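PDB 4ZEM: translation initiation factor eIF2b-like protein from Chaetomium thermophilum, which is the beta subunit of eIF2B, the heterodecameric complex that probably acts as a guanine nucleotide exchange factor in translation initiation. Local coordinates for residues A272-N278 against K309-P315; L282-C288 against T348-P353. All coordinates share one frame. Residues are numbered along the deposited sequence.

Contact 1: residues A272-N278 against K309-P315; sequences AKAVYQN and KFCPEDP
Val-275 lays its CB over one face of the Phe-310 ring, 4.2 Å from the centroid, a CH-pi contact between two buried residues; CG2 of Val-275 reaches 3.9 Å from Phe-310 CE1. Residues 274-276 are extended, as is the partner from Phe-310 to Cys-311, just after turn-like Lys-309; both run in the same direction, Ala-274 level with Lys-309, Val-275 with Phe-310 and Tyr-276 with Cys-311. Val-275 N donates to Lys-309 O (3.0 Å) and Cys-311 N to Val-275 O (2.7 Å), making a single parallel bridge; Gln-277 N donates to Glu-313 O (3.0 Å). The CA-to-CB bond of Tyr-276 points sideways, and with chi1 m its ring has Pro-315 CA over one face and Cys-311 SG oblique, 5.3 Å from its centroid. Pro-315, whose rigid ring suits an extended chain, sets CG 3.9 Å from Tyr-276 CB. The long Lys-309 side chain gives Ala-272 O a weak NZ hydrogen bond of 3.1 Å and salt-bridges Asp-43. This is a loop beyond parallel-sheet strand 301-304 packing against an outermost strand of a small antiparallel sheet.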
ATOM      1  N   ALA A 272      -8.578  -4.064   0.713  1.00 36.55           N
ATOM      2  CA  ALA A 272      -7.580  -5.117   0.739  1.00 48.79           C
ATOM      3  C   ALA A 272      -6.372  -4.614   1.509  1.00 46.92           C
ATOM      4  O   ALA A 272      -5.909  -3.496   1.273  1.00 44.53           O
ATOM      5  CB  ALA A 272      -7.185  -5.535  -0.664  1.00 42.24           C
ATOM      6  N   LYS A 273      -5.879  -5.426   2.441  1.00 41.57           N
ATOM      7  CA  LYS A 273      -4.627  -5.127   3.128  1.00 42.86           C
ATOM      8  C   LYS A 273      -3.442  -5.371   2.194  1.00 45.51           C
ATOM      9  O   LYS A 273      -2.404  -4.726   2.317  1.00 49.49           O
ATOM     10  CB  LYS A 273      -4.465  -5.963   4.397  1.00 39.64           C
ATOM     11  CG  LYS A 273      -5.443  -5.660   5.514  1.00 49.44           C
ATOM     12  CD  LYS A 273      -5.519  -6.843   6.477  1.00 71.25           C
ATOM     13  CE  LYS A 273      -6.290  -6.500   7.741  1.00 70.63           C
ATOM     14  NZ  LYS A 273      -7.560  -5.800   7.430  1.00 75.62           N
ATOM     15  N   ALA A 274      -3.598  -6.333   1.288  1.00 43.07           N
ATOM     16  CA  ALA A 274      -2.572  -6.639   0.297  1.00 42.97           C
ATOM     17  C   ALA A 274      -3.151  -7.364  -0.913  1.00 43.86           C
ATOM     18  O   ALA A 274      -4.192  -8.021  -0.822  1.00 42.58           O
ATOM     19  CB  ALA A 274      -1.465  -7.481   0.923  1.00 40.83           C
ATOM     20  N   VAL A 275      -2.450  -7.273  -2.037  1.00 40.68           N
ATOM     21  CA  VAL A 275      -2.820  -8.025  -3.229  1.00 38.28           C
ATOM     22  C   VAL A 275      -1.645  -8.920  -3.602  1.00 46.78           C
ATOM     23  O   VAL A 275      -0.492  -8.551  -3.398  1.00 50.86           O
ATOM     24  CB  VAL A 275      -3.180  -7.100  -4.410  1.00 41.72           C
ATOM     25  CG1 VAL A 275      -3.497  -7.913  -5.675  1.00 33.85           C
ATOM     26  CG2 VAL A 275      -4.351  -6.223  -4.046  1.00 37.47           C
ATOM     27  N   TYR A 276      -1.932 -10.094  -4.149  1.00 50.56           N
ATOM     28  CA  TYR A 276      -0.881 -11.009  -4.551  1.00 48.26           C
ATOM     29  C   TYR A 276      -0.872 -11.228  -6.058  1.00 53.04           C
ATOM     30  O   TYR A 276      -1.839 -10.911  -6.754  1.00 52.85           O
ATOM     31  CB  TYR A 276      -1.032 -12.332  -3.810  1.00 47.31           C
ATOM     32  CG  TYR A 276      -0.909 -12.169  -2.317  1.00 56.67           C
ATOM     33  CD1 TYR A 276      -2.038 -12.116  -1.505  1.00 56.10           C
ATOM     34  CD2 TYR A 276       0.342 -12.036  -1.717  1.00 58.71           C
ATOM     35  CE1 TYR A 276      -1.923 -11.954  -0.134  1.00 64.69           C
ATOM     36  CE2 TYR A 276       0.468 -11.877  -0.349  1.00 57.41           C
ATOM     37  CZ  TYR A 276      -0.666 -11.835   0.439  1.00 69.13           C
ATOM     38  OH  TYR A 276      -0.544 -11.674   1.801  1.00 64.97           O
ATOM     39  N   GLN A 277       0.235 -11.771  -6.549  1.00 53.18           N
ATOM     40  CA  GLN A 277       0.449 -11.956  -7.977  1.00 57.87           C
ATOM     41  C   GLN A 277      -0.616 -12.830  -8.631  1.00 55.69           C
ATOM     42  O   GLN A 277      -0.963 -12.632  -9.790  1.00 48.29           O
ATOM     43  CB  GLN A 277       1.829 -12.567  -8.199  1.00 52.29           C
ATOM     44  CG  GLN A 277       2.960 -11.597  -7.923  1.00 62.55           C
ATOM     45  CD  GLN A 277       4.298 -12.135  -8.358  1.00 70.77           C
ATOM     46  OE1 GLN A 277       4.621 -13.296  -8.103  1.00 67.69           O
ATOM     47  NE2 GLN A 277       5.092 -11.294  -9.014  1.00 72.96           N
ATOM     48  N   ASN A 278      -1.114 -13.806  -7.881  1.00 58.97           N
ATOM     49  CA  ASN A 278      -2.157 -14.701  -8.359  1.00 47.18           C
ATOM     50  C   ASN A 278      -3.542 -14.058  -8.332  1.00 55.08           C
ATOM     51  O   ASN A 278      -4.511 -14.638  -8.813  1.00 58.81           O
ATOM     52  CB  ASN A 278      -2.163 -15.981  -7.525  1.00 49.73           C
ATOM     53  CG  ASN A 278      -2.654 -15.745  -6.110  1.00 62.32           C
ATOM     54  OD1 ASN A 278      -2.465 -14.663  -5.546  1.00 58.82           O
ATOM     55  ND2 ASN A 278      -3.282 -16.755  -5.526  1.00 57.59           N
ATOM     56  N   LYS A 309       0.065  -1.444  -2.378  1.00 36.19           N
ATOM     57  CA  LYS A 309      -0.278  -2.627  -1.600  1.00 41.58           C
ATOM     58  C   LYS A 309      -0.160  -3.930  -2.412  1.00 41.25           C
ATOM     59  O   LYS A 309      -0.414  -5.019  -1.894  1.00 50.59           O
ATOM     60  CB  LYS A 309      -1.676  -2.459  -1.001  1.00 38.87           C
ATOM     61  CG  LYS A 309      -1.741  -1.204  -0.146  1.00 53.51           C
ATOM     62  CD  LYS A 309      -2.472  -1.363   1.169  1.00 50.45           C
ATOM     63  CE  LYS A 309      -3.933  -1.010   1.066  1.00 46.70           C
ATOM     64  NZ  LYS A 309      -4.551  -0.988   2.421  1.00 49.71           N
ATOM     65  N   PHE A 310       0.245  -3.820  -3.675  1.00 39.62           N
ATOM     66  CA  PHE A 310       0.496  -5.000  -4.509  1.00 45.06           C
ATOM     67  C   PHE A 310       1.784  -5.723  -4.106  1.00 48.94           C
ATOM     68  O   PHE A 310       2.880  -5.214  -4.349  1.00 52.30           O
ATOM     69  CB  PHE A 310       0.594  -4.615  -5.986  1.00 38.82           C
ATOM     70  CG  PHE A 310      -0.734  -4.454  -6.673  1.00 41.05           C
ATOM     71  CD1 PHE A 310      -1.794  -3.823  -6.041  1.00 42.68           C
ATOM     72  CD2 PHE A 310      -0.920  -4.937  -7.958  1.00 43.61           C
ATOM     73  CE1 PHE A 310      -3.018  -3.673  -6.681  1.00 45.48           C
ATOM     74  CE2 PHE A 310      -2.138  -4.793  -8.600  1.00 43.00           C
ATOM     75  CZ  PHE A 310      -3.190  -4.161  -7.958  1.00 38.71           C
ATOM     76  N   CYS A 311       1.663  -6.913  -3.518  1.00 47.82           N
ATOM     77  CA  CYS A 311       2.848  -7.686  -3.152  1.00 44.91           C
ATOM     78  C   CYS A 311       3.269  -8.551  -4.335  1.00 51.72           C
ATOM     79  O   CYS A 311       2.455  -9.296  -4.875  1.00 56.22           O
ATOM     80  CB  CYS A 311       2.571  -8.572  -1.935  1.00 55.43           C
ATOM     81  SG  CYS A 311       2.209  -7.690  -0.405  1.00 63.25           S
ATOM     82  N   PRO A 312       4.560  -8.503  -4.699  1.00 48.70           N
ATOM     83  CA  PRO A 312       5.098  -9.164  -5.897  1.00 49.64           C
ATOM     84  C   PRO A 312       5.423 -10.637  -5.685  1.00 61.70           C
ATOM     85  O   PRO A 312       6.344 -11.173  -6.301  1.00 73.14           O
ATOM     86  CB  PRO A 312       6.383  -8.375  -6.189  1.00 50.67           C
ATOM     87  CG  PRO A 312       6.570  -7.410  -5.028  1.00 61.28           C
ATOM     88  CD  PRO A 312       5.616  -7.811  -3.949  1.00 59.67           C
ATOM     89  N   GLU A 313       4.714 -11.252  -4.752  1.00 62.17           N
ATOM     90  CA  GLU A 313       4.862 -12.667  -4.442  1.00 66.90           C
ATOM     91  C   GLU A 313       3.551 -13.430  -4.640  1.00 69.52           C
ATOM     92  O   GLU A 313       2.487 -12.831  -4.819  1.00 64.40           O
ATOM     93  CB  GLU A 313       5.371 -12.846  -3.020  1.00 60.26           C
ATOM     94  CG  GLU A 313       4.399 -12.369  -1.967  1.00 82.82           C
ATOM     95  CD  GLU A 313       5.032 -12.316  -0.598  1.00 95.18           C
ATOM     96  OE1 GLU A 313       6.110 -11.696  -0.474  1.00 96.35           O
ATOM     97  OE2 GLU A 313       4.461 -12.900   0.347  1.00102.06           O
ATOM     98  N   ASP A 314       3.637 -14.755  -4.594  1.00 76.72           N
ATOM     99  CA  ASP A 314       2.447 -15.592  -4.594  1.00 75.42           C
ATOM    100  C   ASP A 314       2.093 -15.737  -3.123  1.00 80.36           C
ATOM    101  O   ASP A 314       2.941 -15.495  -2.263  1.00 80.29           O
ATOM    102  CB  ASP A 314       2.703 -16.956  -5.244  1.00 70.28           C
ATOM    103  CG  ASP A 314       2.117 -17.064  -6.641  1.00 81.20           C
ATOM    104  OD1 ASP A 314       1.804 -16.023  -7.255  1.00 75.16           O
ATOM    105  OD2 ASP A 314       1.961 -18.203  -7.128  1.00102.21           O
ATOM    106  N   PRO A 315       0.847 -16.123  -2.812  1.00 77.41           N
ATOM    107  CA  PRO A 315       0.529 -16.118  -1.385  1.00 74.79           C
ATOM    108  C   PRO A 315       1.197 -17.265  -0.652  1.00 93.47           C
ATOM    109  O   PRO A 315       1.159 -18.401  -1.129  1.00 97.00           O
ATOM    110  CB  PRO A 315      -0.996 -16.286  -1.357  1.00 64.29           C
ATOM    111  CG  PRO A 315      -1.455 -16.040  -2.765  1.00 71.30           C
ATOM    112  CD  PRO A 315      -0.323 -16.461  -3.636  1.00 74.31           C
TER

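Contact 2: residues L282-C288 against T348-P353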
ATOM      1  N   LEU A 282      -5.361 -10.157   0.795  1.00 49.16           N
ATOM      2  CA  LEU A 282      -5.267 -10.234   2.240  1.00 47.94           C
ATOM      3  C   LEU A 282      -6.321  -9.274   2.754  1.00 46.33           C
ATOM      4  O   LEU A 282      -6.366  -8.113   2.341  1.00 46.96           O
ATOM      5  CB  LEU A 282      -3.875  -9.865   2.744  1.00 42.69           C
ATOM      6  CG  LEU A 282      -3.540 -10.330   4.162  1.00 48.64           C
ATOM      7  CD1 LEU A 282      -3.552 -11.851   4.243  1.00 48.94           C
ATOM      8  CD2 LEU A 282      -2.198  -9.775   4.613  1.00 53.46           C
ATOM      9  N   VAL A 283      -7.208  -9.773   3.606  1.00 45.61           N
ATOM     10  CA  VAL A 283      -8.367  -8.998   4.031  1.00 45.15           C
ATOM     11  C   VAL A 283      -8.691  -9.222   5.493  1.00 49.08           C
ATOM     12  O   VAL A 283      -8.093 -10.072   6.139  1.00 58.77           O
ATOM     13  CB  VAL A 283      -9.613  -9.345   3.187  1.00 41.76           C
ATOM     14  CG1 VAL A 283      -9.460  -8.853   1.750  1.00 35.15           C
ATOM     15  CG2 VAL A 283      -9.871 -10.851   3.235  1.00 45.85           C
ATOM     16  N   ASP A 284      -9.645  -8.447   6.004  1.00 52.06           N
ATOM     17  CA  ASP A 284     -10.136  -8.619   7.366  1.00 53.86           C
ATOM     18  C   ASP A 284     -10.727 -10.019   7.532  1.00 51.40           C
ATOM     19  O   ASP A 284     -11.203 -10.611   6.567  1.00 53.13           O
ATOM     20  CB  ASP A 284     -11.186  -7.553   7.700  1.00 57.39           C
ATOM     21  CG  ASP A 284     -10.569  -6.226   8.095  1.00 77.33           C
ATOM     22  OD1 ASP A 284      -9.474  -6.230   8.696  1.00 93.32           O
ATOM     23  OD2 ASP A 284     -11.182  -5.176   7.808  1.00 89.25           O
ATOM     24  N   SER A 285     -10.676 -10.556   8.746  1.00 49.76           N
ATOM     25  CA  SER A 285     -11.246 -11.876   8.998  1.00 61.45           C
ATOM     26  C   SER A 285     -12.761 -11.863   8.772  1.00 62.61           C
ATOM     27  O   SER A 285     -13.455 -10.914   9.151  1.00 56.27           O
ATOM     28  CB  SER A 285     -10.917 -12.353  10.415  1.00 68.35           C
ATOM     29  OG  SER A 285     -11.039 -11.303  11.355  1.00 89.59           O
ATOM     30  N   GLY A 286     -13.258 -12.920   8.138  1.00 65.91           N
ATOM     31  CA  GLY A 286     -14.669 -13.063   7.839  1.00 48.59           C
ATOM     32  C   GLY A 286     -15.063 -12.518   6.480  1.00 66.24           C
ATOM     33  O   GLY A 286     -16.176 -12.757   6.009  1.00 69.01           O
ATOM     34  N   ALA A 287     -14.150 -11.793   5.841  1.00 61.61           N
ATOM     35  CA  ALA A 287     -14.415 -11.229   4.521  1.00 57.91           C
ATOM     36  C   ALA A 287     -14.581 -12.313   3.458  1.00 56.06           C
ATOM     37  O   ALA A 287     -15.395 -12.179   2.547  1.00 58.59           O
ATOM     38  CB  ALA A 287     -13.300 -10.271   4.122  1.00 44.67           C
ATOM     39  N   CYS A 288     -13.810 -13.388   3.583  1.00 53.77           N
ATOM     40  CA  CYS A 288     -13.873 -14.486   2.627  1.00 62.23           C
ATOM     41  C   CYS A 288     -15.259 -15.131   2.586  1.00 66.79           C
ATOM     42  O   CYS A 288     -15.748 -15.514   1.523  1.00 70.60           O
ATOM     43  CB  CYS A 288     -12.809 -15.532   2.954  1.00 49.34           C
ATOM     44  SG  CYS A 288     -12.669 -16.834   1.717  1.00 66.90           S
ATOM     45  N   THR A 348      -6.403 -10.239  12.977  1.00126.11           N
ATOM     46  CA  THR A 348      -6.892 -11.453  12.340  1.00108.87           C
ATOM     47  C   THR A 348      -7.220 -11.117  10.898  1.00101.89           C
ATOM     48  O   THR A 348      -7.982 -10.190  10.617  1.00101.94           O
ATOM     49  CB  THR A 348      -8.148 -12.039  13.024  1.00107.61           C
ATOM     50  OG1 THR A 348      -8.026 -11.941  14.446  1.00116.72           O
ATOM     51  CG2 THR A 348      -8.326 -13.504  12.631  1.00107.71           C
ATOM     52  N   THR A 349      -6.639 -11.892   9.993  1.00 95.76           N
ATOM     53  CA  THR A 349      -6.809 -11.690   8.569  1.00 76.44           C
ATOM     54  C   THR A 349      -7.279 -12.965   7.886  1.00 67.93           C
ATOM     55  O   THR A 349      -7.039 -14.074   8.363  1.00 79.48           O
ATOM     56  CB  THR A 349      -5.502 -11.228   7.909  1.00 77.88           C
ATOM     57  OG1 THR A 349      -4.523 -12.267   8.023  1.00 88.24           O
ATOM     58  CG2 THR A 349      -4.979  -9.968   8.583  1.00 77.85           C
ATOM     59  N   ASP A 350      -7.938 -12.789   6.753  1.00 61.14           N
ATOM     60  CA  ASP A 350      -8.357 -13.902   5.928  1.00 59.12           C
ATOM     61  C   ASP A 350      -7.790 -13.719   4.541  1.00 55.88           C
ATOM     62  O   ASP A 350      -7.310 -12.646   4.182  1.00 53.37           O
ATOM     63  CB  ASP A 350      -9.881 -14.006   5.853  1.00 70.23           C
ATOM     64  CG  ASP A 350     -10.477 -14.719   7.039  1.00 91.43           C
ATOM     65  OD1 ASP A 350      -9.724 -15.116   7.960  1.00107.27           O
ATOM     66  OD2 ASP A 350     -11.711 -14.889   7.042  1.00 89.55           O
ATOM     67  N   TYR A 351      -7.814 -14.797   3.778  1.00 56.55           N
ATOM     68  CA  TYR A 351      -7.320 -14.778   2.421  1.00 54.22           C
ATOM     69  C   TYR A 351      -8.487 -15.018   1.472  1.00 60.84           C
ATOM     70  O   TYR A 351      -9.314 -15.900   1.701  1.00 67.57           O
ATOM     71  CB  TYR A 351      -6.221 -15.824   2.239  1.00 57.13           C
ATOM     72  CG  TYR A 351      -5.864 -16.115   0.805  1.00 60.21           C
ATOM     73  CD1 TYR A 351      -4.961 -15.310   0.121  1.00 55.96           C
ATOM     74  CD2 TYR A 351      -6.400 -17.213   0.142  1.00 57.10           C
ATOM     75  CE1 TYR A 351      -4.620 -15.574  -1.193  1.00 59.47           C
ATOM     76  CE2 TYR A 351      -6.063 -17.490  -1.169  1.00 56.41           C
ATOM     77  CZ  TYR A 351      -5.170 -16.666  -1.832  1.00 66.61           C
ATOM     78  OH  TYR A 351      -4.825 -16.926  -3.138  1.00 56.72           O
ATOM     79  N   ILE A 352      -8.576 -14.212   0.425  1.00 56.88           N
ATOM     80  CA  ILE A 352      -9.599 -14.432  -0.581  1.00 51.62           C
ATOM     81  C   ILE A 352      -8.916 -14.864  -1.867  1.00 53.37           C
ATOM     82  O   ILE A 352      -8.080 -14.134  -2.398  1.00 50.73           O
ATOM     83  CB  ILE A 352     -10.432 -13.163  -0.822  1.00 47.15           C
ATOM     84  CG1 ILE A 352     -11.190 -12.781   0.449  1.00 46.30           C
ATOM     85  CG2 ILE A 352     -11.387 -13.362  -1.992  1.00 45.45           C
ATOM     86  CD1 ILE A 352     -12.128 -11.622   0.269  1.00 51.38           C
ATOM     87  N   PRO A 353      -9.265 -16.056  -2.374  1.00 64.29           N
ATOM     88  CA  PRO A 353      -8.692 -16.537  -3.635  1.00 50.16           C
ATOM     89  C   PRO A 353      -9.233 -15.715  -4.811  1.00 55.64           C
ATOM     90  O   PRO A 353     -10.303 -15.114  -4.687  1.00 51.20           O
ATOM     91  CB  PRO A 353      -9.138 -18.002  -3.688  1.00 53.48           C
ATOM     92  CG  PRO A 353     -10.358 -18.059  -2.857  1.00 53.82           C
ATOM     93  CD  PRO A 353     -10.207 -17.023  -1.783  1.00 64.85           C
TER
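Backbone hydrogen bonds define the pairing of strands 282-284 and 349-352. Val-283 and Asp-350 form an antiparallel hydrogen-bonded pair, Val-283 N to Asp-350 O at 2.9 Å and Asp-350 N to Val-283 O at 2.8 Å, flanked by the non-hydrogen-bonded pairs Leu-282 with Tyr-351 and Asp-284 with Thr-349. The short axes of the two strands make 130° between their N-to-C directions, an antiparallel pair with a marked twist.

Beyond the end of strand 281-284, backbone and side-chain polar groups both take part. A type II turn from Asp-284 to Ala-287 leads into helix 287-296, and Gly-286, its N-cap residue, with phi at 92°, adopts a backbone in which a CB would collide with the preceding carbonyl. Gly-286 N donates to Asp-350 OD2 at 2.7 Å, so a short carboxylate on the neighbouring strand holds the turn. Ser-285 adds weak bonds from N and OG to Thr-348 O, each 3.3 Å.

Apolar contacts centre on Ile-352, whose branched side chain fills the angle between strand and helix: CG1 of Ile-352 lies 3.6 Å from Val-283 CG2 and 4.1 Å from Cys-288 CB.

Strand 281-284 is thus the middle of three, with 274-275 along its other edge, while Val-319 of helix 317-321 packs on Leu-282 and Tyr-351.

In the fold
Contacts 1 and 2 have centres about 13 Å apart and both reach one three-stranded antiparallel sheet, contact 1 through its outermost strand 274-275 and contact 2 through strands 281-284 and 349-352. Along the chain their segments alternate, so the two contacts interlock. Lys-273 and Ala-274 both face Leu-282 in a classic beta bulge, where Lys-273 N lies 2.7 Å from Leu-282 O, a probable hydrogen bond; a salt bridge joins Lys-273 NZ to Asp-284 OD1 at 2.3 Å, unusually short for such a pair. Tyr-276 OH packs 3.8 Å from Leu-282 CD2, and Pro-315 CG 3.5 Å from Tyr-351 OH, a hydroxyl that also hydrogen-bonds Asn-278. Strand 267-271 of the larger mixed sheet runs directly into segment 272-278.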